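Local coordinates for protein MFP2B (Ascaris suum, PDB 2BJR) that enhances polymerization of the major sperm protein (MSP) in the amoeboid motility of nematode sperm and binds a zinc ion, at residues I187-C200 and S268-F282. Sequence-based numbering, arbitrary orientation.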
ATOM      1  N   ILE A 187     -23.288   1.974  -4.317  1.00 41.51           N
ATOM      2  CA  ILE A 187     -21.830   2.029  -4.143  1.00 39.75           C
ATOM      3  C   ILE A 187     -21.122   2.215  -5.484  1.00 37.61           C
ATOM      4  O   ILE A 187     -21.624   1.818  -6.546  1.00 36.11           O
ATOM      5  CB  ILE A 187     -21.285   0.740  -3.456  1.00 40.41           C
ATOM      6  CG1 ILE A 187     -21.531  -0.524  -4.305  1.00 39.77           C
ATOM      7  CG2 ILE A 187     -21.842   0.569  -2.041  1.00 41.42           C
ATOM      8  CD1 ILE A 187     -20.559  -1.660  -3.955  1.00 39.05           C
ATOM      9  N   VAL A 188     -19.963   2.847  -5.439  1.00 35.20           N
ATOM     10  CA  VAL A 188     -19.033   2.769  -6.540  1.00 34.02           C
ATOM     11  C   VAL A 188     -18.240   1.499  -6.285  1.00 31.39           C
ATOM     12  O   VAL A 188     -17.743   1.299  -5.172  1.00 31.50           O
ATOM     13  CB  VAL A 188     -18.087   4.001  -6.574  1.00 35.18           C
ATOM     14  CG1 VAL A 188     -17.154   3.928  -7.779  1.00 36.86           C
ATOM     15  CG2 VAL A 188     -18.912   5.340  -6.592  1.00 37.60           C
ATOM     16  N   ARG A 189     -18.127   0.611  -7.269  1.00 27.91           N
ATOM     17  CA  ARG A 189     -17.272  -0.561  -7.075  1.00 26.44           C
ATOM     18  C   ARG A 189     -15.782  -0.163  -7.050  1.00 24.62           C
ATOM     19  O   ARG A 189     -15.357   0.809  -7.686  1.00 23.53           O
ATOM     20  CB  ARG A 189     -17.554  -1.648  -8.117  1.00 26.25           C
ATOM     21  CG  ARG A 189     -18.895  -2.341  -7.879  1.00 27.05           C
ATOM     22  CD  ARG A 189     -19.231  -3.491  -8.811  1.00 27.12           C
ATOM     23  NE  ARG A 189     -19.448  -3.053 -10.185  1.00 30.71           N
ATOM     24  CZ  ARG A 189     -19.780  -3.873 -11.203  1.00 32.27           C
ATOM     25  NH1 ARG A 189     -19.950  -5.181 -10.988  1.00 32.62           N
ATOM     26  NH2 ARG A 189     -19.973  -3.378 -12.424  1.00 31.44           N
ATOM     27  N   VAL A 190     -15.016  -0.955  -6.310  1.00 23.77           N
ATOM     28  CA  VAL A 190     -13.605  -0.700  -6.043  1.00 22.98           C
ATOM     29  C   VAL A 190     -12.801  -0.965  -7.297  1.00 22.74           C
ATOM     30  O   VAL A 190     -12.947  -2.011  -7.917  1.00 23.42           O
ATOM     31  CB  VAL A 190     -13.088  -1.629  -4.931  1.00 23.61           C
ATOM     32  CG1 VAL A 190     -11.619  -1.403  -4.712  1.00 24.00           C
ATOM     33  CG2 VAL A 190     -13.875  -1.437  -3.619  1.00 23.14           C
ATOM     34  N   THR A 191     -11.940  -0.034  -7.677  1.00 22.36           N
ATOM     35  CA  THR A 191     -11.069  -0.239  -8.845  1.00 22.56           C
ATOM     36  C   THR A 191      -9.580  -0.238  -8.531  1.00 22.03           C
ATOM     37  O   THR A 191      -8.755  -0.458  -9.416  1.00 21.93           O
ATOM     38  CB  THR A 191     -11.378   0.822  -9.894  1.00 23.32           C
ATOM     39  OG1 THR A 191     -11.273   2.124  -9.302  1.00 24.44           O
ATOM     40  CG2 THR A 191     -12.813   0.693 -10.388  1.00 24.39           C
ATOM     41  N   LEU A 192      -9.227   0.012  -7.273  1.00 21.31           N
ATOM     42  CA  LEU A 192      -7.848  -0.125  -6.834  1.00 21.39           C
ATOM     43  C   LEU A 192      -7.572  -1.512  -6.263  1.00 19.02           C
ATOM     44  O   LEU A 192      -8.365  -2.038  -5.546  1.00 18.96           O
ATOM     45  CB  LEU A 192      -7.571   0.900  -5.755  1.00 23.01           C
ATOM     46  CG  LEU A 192      -7.839   2.329  -6.238  1.00 27.76           C
ATOM     47  CD1 LEU A 192      -7.286   3.294  -5.193  1.00 30.74           C
ATOM     48  CD2 LEU A 192      -7.249   2.669  -7.597  1.00 32.69           C
ATOM     49  N   ASN A 193      -6.445  -2.096  -6.598  1.00 17.59           N
ATOM     50  CA  ASN A 193      -6.021  -3.360  -5.994  1.00 17.11           C
ATOM     51  C   ASN A 193      -5.958  -3.164  -4.503  1.00 16.91           C
ATOM     52  O   ASN A 193      -5.471  -2.129  -4.020  1.00 16.66           O
ATOM     53  CB  ASN A 193      -4.637  -3.753  -6.485  1.00 17.11           C
ATOM     54  CG  ASN A 193      -4.583  -4.016  -7.978  1.00 18.61           C
ATOM     55  OD1 ASN A 193      -3.785  -3.394  -8.701  1.00 21.35           O
ATOM     56  ND2 ASN A 193      -5.416  -4.964  -8.447  1.00 13.72           N
ATOM     57  N   GLU A 194      -6.430  -4.140  -3.777  1.00 15.57           N
ATOM     58  CA  GLU A 194      -6.483  -4.106  -2.326  1.00 16.52           C
ATOM     59  C   GLU A 194      -5.206  -4.752  -1.761  1.00 16.58           C
ATOM     60  O   GLU A 194      -4.956  -5.936  -1.971  1.00 15.88           O
ATOM     61  CB  GLU A 194      -7.725  -4.843  -1.838  1.00 16.85           C
ATOM     62  CG  GLU A 194      -7.904  -4.801  -0.329  1.00 21.08           C
ATOM     63  CD  GLU A 194      -8.505  -3.506   0.176  1.00 26.66           C
ATOM     64  OE1 GLU A 194      -8.837  -2.626  -0.643  1.00 27.61           O
ATOM     65  OE2 GLU A 194      -8.674  -3.400   1.407  1.00 30.77           O
ATOM     66  N   TRP A 195      -4.385  -3.951  -1.070  1.00 16.28           N
ATOM     67  CA  TRP A 195      -3.142  -4.429  -0.461  1.00 16.82           C
ATOM     68  C   TRP A 195      -3.186  -4.290   1.052  1.00 18.75           C
ATOM     69  O   TRP A 195      -3.462  -3.211   1.549  1.00 20.18           O
ATOM     70  CB  TRP A 195      -1.972  -3.579  -1.006  1.00 16.92           C
ATOM     71  CG  TRP A 195      -1.668  -3.793  -2.480  1.00 15.93           C
ATOM     72  CD1 TRP A 195      -2.078  -3.027  -3.536  1.00 16.27           C
ATOM     73  CD2 TRP A 195      -0.845  -4.791  -3.014  1.00 16.95           C
ATOM     74  NE1 TRP A 195      -1.520  -3.485  -4.700  1.00 16.85           N
ATOM     75  CE2 TRP A 195      -0.778  -4.593  -4.407  1.00 17.41           C
ATOM     76  CE3 TRP A 195      -0.144  -5.868  -2.457  1.00 14.56           C
ATOM     77  CZ2 TRP A 195      -0.033  -5.410  -5.242  1.00 14.58           C
ATOM     78  CZ3 TRP A 195       0.550  -6.673  -3.282  1.00 15.51           C
ATOM     79  CH2 TRP A 195       0.618  -6.438  -4.662  1.00 16.18           C
ATOM     80  N   ALA A 196      -2.908  -5.358   1.798  1.00 17.49           N
ATOM     81  CA  ALA A 196      -3.034  -5.316   3.222  1.00 17.51           C
ATOM     82  C   ALA A 196      -1.626  -5.335   3.841  1.00 15.70           C
ATOM     83  O   ALA A 196      -0.746  -6.059   3.409  1.00 15.82           O
ATOM     84  CB  ALA A 196      -3.853  -6.506   3.713  1.00 17.84           C
ATOM     85  N   ASP A 197      -1.428  -4.570   4.899  1.00 15.48           N
ATOM     86  CA  ASP A 197      -0.135  -4.532   5.626  1.00 14.83           C
ATOM     87  C   ASP A 197      -0.046  -5.603   6.694  1.00 16.91           C
ATOM     88  O   ASP A 197      -0.959  -5.729   7.535  1.00 17.75           O
ATOM     89  CB  ASP A 197       0.008  -3.167   6.297  1.00 15.33           C
ATOM     90  CG  ASP A 197       0.162  -2.039   5.271  1.00 15.24           C
ATOM     91  OD1 ASP A 197       1.245  -1.974   4.674  1.00 18.65           O
ATOM     92  OD2 ASP A 197      -0.762  -1.248   4.972  1.00 16.61           O
ATOM     93  N   PHE A 198       1.061  -6.335   6.652  1.00 16.78           N
ATOM     94  CA  PHE A 198       1.441  -7.335   7.612  1.00 17.58           C
ATOM     95  C   PHE A 198       2.935  -7.385   7.748  1.00 18.99           C
ATOM     96  O   PHE A 198       3.671  -6.959   6.869  1.00 19.35           O
ATOM     97  CB  PHE A 198       0.991  -8.700   7.142  1.00 17.95           C
ATOM     98  CG  PHE A 198      -0.464  -8.928   7.237  1.00 18.17           C
ATOM     99  CD1 PHE A 198      -1.295  -8.734   6.149  1.00 17.49           C
ATOM    100  CD2 PHE A 198      -1.019  -9.408   8.430  1.00 21.82           C
ATOM    101  CE1 PHE A 198      -2.695  -8.971   6.246  1.00 20.57           C
ATOM    102  CE2 PHE A 198      -2.421  -9.661   8.522  1.00 22.01           C
ATOM    103  CZ  PHE A 198      -3.236  -9.429   7.428  1.00 21.31           C
ATOM    104  N   ARG A 199       3.412  -7.956   8.849  1.00 19.52           N
ATOM    105  CA  ARG A 199       4.827  -8.253   8.991  1.00 20.03           C
ATOM    106  C   ARG A 199       5.037  -9.732   8.827  1.00 21.52           C
ATOM    107  O   ARG A 199       4.227 -10.510   9.281  1.00 20.17           O
ATOM    108  CB  ARG A 199       5.360  -7.825  10.346  1.00 20.93           C
ATOM    109  CG  ARG A 199       5.229  -6.330  10.692  1.00 21.99           C
ATOM    110  CD  ARG A 199       5.704  -5.993  12.144  1.00 25.46           C
ATOM    111  NE  ARG A 199       4.862  -6.687  13.109  1.00 26.94           N
ATOM    112  CZ  ARG A 199       3.712  -6.238  13.571  1.00 27.58           C
ATOM    113  NH1 ARG A 199       3.282  -5.026  13.253  1.00 27.06           N
ATOM    114  NH2 ARG A 199       2.993  -7.001  14.390  1.00 30.17           N
ATOM    115  N   CYS A 200       6.163 -10.123   8.247  1.00 21.38           N
ATOM    116  CA  CYS A 200       6.517 -11.523   8.191  1.00 23.12           C
ATOM    117  C   CYS A 200       6.623 -12.027   9.602  1.00 23.77           C
ATOM    118  O   CYS A 200       7.061 -11.284  10.504  1.00 21.20           O
ATOM    119  CB  CYS A 200       7.849 -11.745   7.528  1.00 24.26           C
ATOM    120  SG  CYS A 200       7.644 -11.398   5.801  1.00 28.54           S
ATOM    121  N   SER A 268       8.138  -5.715   7.245  1.00 17.11           N
ATOM    122  CA  SER A 268       6.870  -5.252   6.699  1.00 17.07           C
ATOM    123  C   SER A 268       6.717  -5.581   5.198  1.00 17.14           C
ATOM    124  O   SER A 268       7.603  -5.284   4.408  1.00 14.81           O
ATOM    125  CB  SER A 268       6.698  -3.760   6.934  1.00 17.83           C
ATOM    126  OG  SER A 268       6.381  -3.474   8.295  1.00 17.42           O
ATOM    127  N   ILE A 269       5.596  -6.217   4.846  1.00 17.04           N
ATOM    128  CA  ILE A 269       5.227  -6.528   3.460  1.00 16.79           C
ATOM    129  C   ILE A 269       3.784  -6.134   3.213  1.00 16.34           C
ATOM    130  O   ILE A 269       3.070  -5.742   4.133  1.00 15.56           O
ATOM    131  CB  ILE A 269       5.364  -8.034   3.133  1.00 16.38           C
ATOM    132  CG1 ILE A 269       4.436  -8.856   4.024  1.00 17.16           C
ATOM    133  CG2 ILE A 269       6.818  -8.450   3.246  1.00 18.44           C
ATOM    134  CD1 ILE A 269       4.311 -10.313   3.530  1.00 18.81           C
ATOM    135  N   GLN A 270       3.368  -6.184   1.945  1.00 15.63           N
ATOM    136  CA  GLN A 270       1.969  -5.913   1.600  1.00 14.38           C
ATOM    137  C   GLN A 270       1.417  -7.164   0.915  1.00 15.00           C
ATOM    138  O   GLN A 270       2.047  -7.707   0.007  1.00 16.53           O
ATOM    139  CB  GLN A 270       1.844  -4.694   0.731  1.00 14.80           C
ATOM    140  CG  GLN A 270       2.323  -3.418   1.448  1.00 16.61           C
ATOM    141  CD  GLN A 270       2.239  -2.184   0.552  1.00 18.47           C
ATOM    142  OE1 GLN A 270       1.342  -2.088  -0.250  1.00 18.77           O
ATOM    143  NE2 GLN A 270       3.139  -1.209   0.754  1.00 16.93           N
ATOM    144  N   ILE A 271       0.267  -7.604   1.370  1.00 15.04           N
ATOM    145  CA  ILE A 271      -0.344  -8.793   0.817  1.00 15.61           C
ATOM    146  C   ILE A 271      -1.535  -8.415  -0.038  1.00 14.95           C
ATOM    147  O   ILE A 271      -2.440  -7.683   0.393  1.00 14.63           O
ATOM    148  CB  ILE A 271      -0.761  -9.754   1.924  1.00 15.00           C
ATOM    149  CG1 ILE A 271       0.475 -10.259   2.722  1.00 15.65           C
ATOM    150  CG2 ILE A 271      -1.552 -10.943   1.314  1.00 14.64           C
ATOM    151  CD1 ILE A 271       0.185 -11.160   3.920  1.00 17.80           C
ATOM    152  N   LEU A 272      -1.570  -8.958  -1.264  1.00 15.74           N
ATOM    153  CA  LEU A 272      -2.663  -8.656  -2.181  1.00 15.39           C
ATOM    154  C   LEU A 272      -3.921  -9.463  -1.765  1.00 16.27           C
ATOM    155  O   LEU A 272      -3.814 -10.643  -1.456  1.00 16.60           O
ATOM    156  CB  LEU A 272      -2.258  -8.989  -3.645  1.00 15.91           C
ATOM    157  CG  LEU A 272      -3.298  -8.663  -4.695  1.00 15.59           C
ATOM    158  CD1 LEU A 272      -3.549  -7.211  -4.759  1.00 14.18           C
ATOM    159  CD2 LEU A 272      -2.847  -9.149  -6.038  1.00 15.80           C
ATOM    160  N   TYR A 273      -5.070  -8.794  -1.736  1.00 16.80           N
ATOM    161  CA  TYR A 273      -6.333  -9.416  -1.389  1.00 18.74           C
ATOM    162  C   TYR A 273      -7.299  -9.369  -2.560  1.00 19.39           C
ATOM    163  O   TYR A 273      -7.359  -8.376  -3.285  1.00 20.39           O
ATOM    164  CB  TYR A 273      -7.007  -8.672  -0.245  1.00 18.63           C
ATOM    165  CG  TYR A 273      -6.562  -8.993   1.159  1.00 18.84           C
ATOM    166  CD1 TYR A 273      -5.629  -9.967   1.452  1.00 18.22           C
ATOM    167  CD2 TYR A 273      -7.121  -8.290   2.217  1.00 22.36           C
ATOM    168  CE1 TYR A 273      -5.272 -10.250   2.781  1.00 21.38           C
ATOM    169  CE2 TYR A 273      -6.778  -8.569   3.545  1.00 21.79           C
ATOM    170  CZ  TYR A 273      -5.864  -9.546   3.820  1.00 23.71           C
ATOM    171  OH  TYR A 273      -5.540  -9.796   5.135  1.00 24.21           O
ATOM    172  N   GLU A 274      -8.058 -10.448  -2.715  1.00 20.71           N
ATOM    173  CA  GLU A 274      -9.169 -10.495  -3.650  1.00 21.89           C
ATOM    174  C   GLU A 274     -10.388 -10.079  -2.858  1.00 22.59           C
ATOM    175  O   GLU A 274     -10.777 -10.745  -1.864  1.00 23.70           O
ATOM    176  CB  GLU A 274      -9.346 -11.928  -4.183  1.00 22.41           C
ATOM    177  CG  GLU A 274     -10.464 -12.109  -5.188  1.00 24.38           C
ATOM    178  CD  GLU A 274     -10.364 -13.491  -5.818  1.00 30.04           C
ATOM    179  OE1 GLU A 274     -10.513 -14.472  -5.065  1.00 31.64           O
ATOM    180  OE2 GLU A 274     -10.079 -13.587  -7.039  1.00 34.12           O
ATOM    181  N   LEU A 275     -10.979  -8.982  -3.291  1.00 21.55           N
ATOM    182  CA  LEU A 275     -12.140  -8.442  -2.642  1.00 22.42           C
ATOM    183  C   LEU A 275     -13.369  -9.307  -2.882  1.00 22.78           C
ATOM    184  O   LEU A 275     -13.395 -10.068  -3.820  1.00 21.17           O
ATOM    185  CB  LEU A 275     -12.400  -7.071  -3.185  1.00 23.10           C
ATOM    186  CG  LEU A 275     -11.278  -6.113  -2.799  1.00 25.30           C
ATOM    187  CD1 LEU A 275     -11.471  -4.834  -3.540  1.00 26.58           C
ATOM    188  CD2 LEU A 275     -11.282  -5.911  -1.269  1.00 28.30           C
ATOM    189  N   PRO A 276     -14.376  -9.186  -2.034  1.00 23.69           N
ATOM    190  CA  PRO A 276     -15.652  -9.879  -2.284  1.00 24.44           C
ATOM    191  C   PRO A 276     -16.236  -9.473  -3.639  1.00 23.54           C
ATOM    192  O   PRO A 276     -16.173  -8.305  -4.020  1.00 22.97           O
ATOM    193  CB  PRO A 276     -16.538  -9.374  -1.137  1.00 24.59           C
ATOM    194  CG  PRO A 276     -15.565  -9.017  -0.062  1.00 25.28           C
ATOM    195  CD  PRO A 276     -14.435  -8.352  -0.816  1.00 24.95           C
ATOM    196  N   GLU A 277     -16.810 -10.414  -4.380  1.00 25.22           N
ATOM    197  CA  GLU A 277     -17.172 -10.109  -5.765  1.00 26.15           C
ATOM    198  C   GLU A 277     -18.140  -8.926  -5.866  1.00 26.78           C
ATOM    199  O   GLU A 277     -18.035  -8.101  -6.785  1.00 26.47           O
ATOM    200  CB  GLU A 277     -17.772 -11.315  -6.493  1.00 26.72           C
ATOM    201  CG  GLU A 277     -17.958 -11.042  -7.997  1.00 27.58           C
ATOM    202  CD  GLU A 277     -17.965 -12.306  -8.854  1.00 32.62           C
ATOM    203  OE1 GLU A 277     -18.419 -13.349  -8.347  1.00 38.08           O
ATOM    204  OE2 GLU A 277     -17.520 -12.263 -10.051  1.00 37.26           O
ATOM    205  N   ALA A 278     -19.043  -8.822  -4.895  1.00 27.86           N
ATOM    206  CA  ALA A 278     -20.075  -7.801  -4.924  1.00 28.33           C
ATOM    207  C   ALA A 278     -19.540  -6.373  -4.832  1.00 28.92           C
ATOM    208  O   ALA A 278     -20.210  -5.459  -5.288  1.00 28.99           O
ATOM    209  CB  ALA A 278     -21.089  -8.044  -3.806  1.00 29.06           C
ATOM    210  N   ILE A 279     -18.348  -6.155  -4.269  1.00 27.38           N
ATOM    211  CA  ILE A 279     -17.843  -4.783  -4.165  1.00 27.44           C
ATOM    212  C   ILE A 279     -16.721  -4.434  -5.144  1.00 25.59           C
ATOM    213  O   ILE A 279     -16.390  -3.265  -5.296  1.00 25.98           O
ATOM    214  CB  ILE A 279     -17.384  -4.452  -2.722  1.00 28.23           C
ATOM    215  CG1 ILE A 279     -16.035  -5.096  -2.413  1.00 30.37           C
ATOM    216  CG2 ILE A 279     -18.497  -4.791  -1.674  1.00 29.42           C
ATOM    217  CD1 ILE A 279     -15.552  -4.708  -1.015  1.00 34.03           C
ATOM    218  N   ARG A 280     -16.177  -5.430  -5.833  1.00 23.60           N
ATOM    219  CA  ARG A 280     -15.030  -5.191  -6.688  1.00 23.37           C
ATOM    220  C   ARG A 280     -15.422  -4.835  -8.108  1.00 22.59           C
ATOM    221  O   ARG A 280     -16.443  -5.311  -8.616  1.00 22.52           O
ATOM    222  CB  ARG A 280     -14.099  -6.383  -6.698  1.00 22.59           C
ATOM    223  CG  ARG A 280     -14.588  -7.611  -7.344  1.00 21.72           C
ATOM    224  CD  ARG A 280     -13.704  -8.793  -7.061  1.00 20.86           C
ATOM    225  NE  ARG A 280     -14.026  -9.963  -7.903  1.00 22.98           N
ATOM    226  CZ  ARG A 280     -14.126 -11.207  -7.468  1.00 23.24           C
ATOM    227  NH1 ARG A 280     -13.933 -11.523  -6.199  1.00 26.47           N
ATOM    228  NH2 ARG A 280     -14.416 -12.168  -8.326  1.00 27.90           N
ATOM    229  N   GLY A 281     -14.600  -4.021  -8.748  1.00 21.83           N
ATOM    230  CA  GLY A 281     -14.874  -3.550 -10.075  1.00 21.34           C
ATOM    231  C   GLY A 281     -14.048  -4.274 -11.114  1.00 20.30           C
ATOM    232  O   GLY A 281     -13.990  -3.833 -12.227  1.00 20.60           O
ATOM    233  N   PHE A 282     -13.365  -5.341 -10.716  1.00 19.81           N
ATOM    234  CA  PHE A 282     -12.467  -6.088 -11.581  1.00 19.57           C
ATOM    235  C   PHE A 282     -12.298  -7.519 -11.064  1.00 19.74           C
ATOM    236  O   PHE A 282     -12.536  -7.785  -9.874  1.00 20.06           O
ATOM    237  CB  PHE A 282     -11.109  -5.368 -11.661  1.00 19.37           C
ATOM    238  CG  PHE A 282     -10.456  -5.199 -10.323  1.00 18.22           C
ATOM    239  CD1 PHE A 282      -9.629  -6.184  -9.808  1.00 18.89           C
ATOM    240  CD2 PHE A 282     -10.716  -4.064  -9.566  1.00 16.76           C
ATOM    241  CE1 PHE A 282      -9.053  -6.031  -8.539  1.00 17.08           C
ATOM    242  CE2 PHE A 282     -10.145  -3.905  -8.309  1.00 17.81           C
ATOM    243  CZ  PHE A 282      -9.321  -4.895  -7.805  1.00 17.24           C
TER
HETATM  244  O   HOH W   1     -19.531  -6.856  -8.639  1.00 31.97           O
HETATM  245  O   HOH W   2      -7.670  -6.468  -5.070  1.00 17.94           O
HETATM  246  O   HOH W   3       3.378  -3.481   5.463  1.00 16.48           O
HETATM  247  O   HOH W   4       3.814  -4.043   8.145  1.00 20.96           O
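Ile269 O is gripped twice: Phe198 N reaches it over a long but straight 3.3 Å, and a water donates to it at 2.6 Å. The same water donates to Asp197 OD1, which also bonds Tyr34, so one solvent molecule ties a carboxylate to the strand pairing. The pairing of 194-199 with 268-274, in the second cytosolic motility protein family region, illustrates how antiparallel strands sort their side chains between two faces; Ala196 and Ile271 bond each other in both directions. On one face Leu272 sends CD1 over the six-membered ring of Trp195, 3.9 Å from its centroid and 13° off the normal, a CH-pi contact; with CG anti to the backbone N (chi1 -178°), the branch reaches the indole face. On the other, Ala196 CB sits over the Tyr273 ring, offset toward its rim, while Tyr273 OH meets the edge of the Phe198 ring in plane, 3.2 Å from CE1. Ile271 CD1 crosses to Phe198 CD1.

Where Glu194 faces Tyr273, a water takes the Glu194 N-H and donates to Tyr273 O; farther along, Val190 N donates to Ile279 O at 2.9 Å and Gly281 N to Val190 O at 2.7 Å, the latter bent to 135°. Leu275 divides its methyls, CD1 against Val190 CG1 and CD2 against Glu194 CG. Strand 268-274 pairs with 194-199, 229-235 and the short 209-210 in an antiparallel sheet; Ile269 and Ile271 pack on Ile244 of strand 238-247, and Phe198 on Ile251 of strand 250-257.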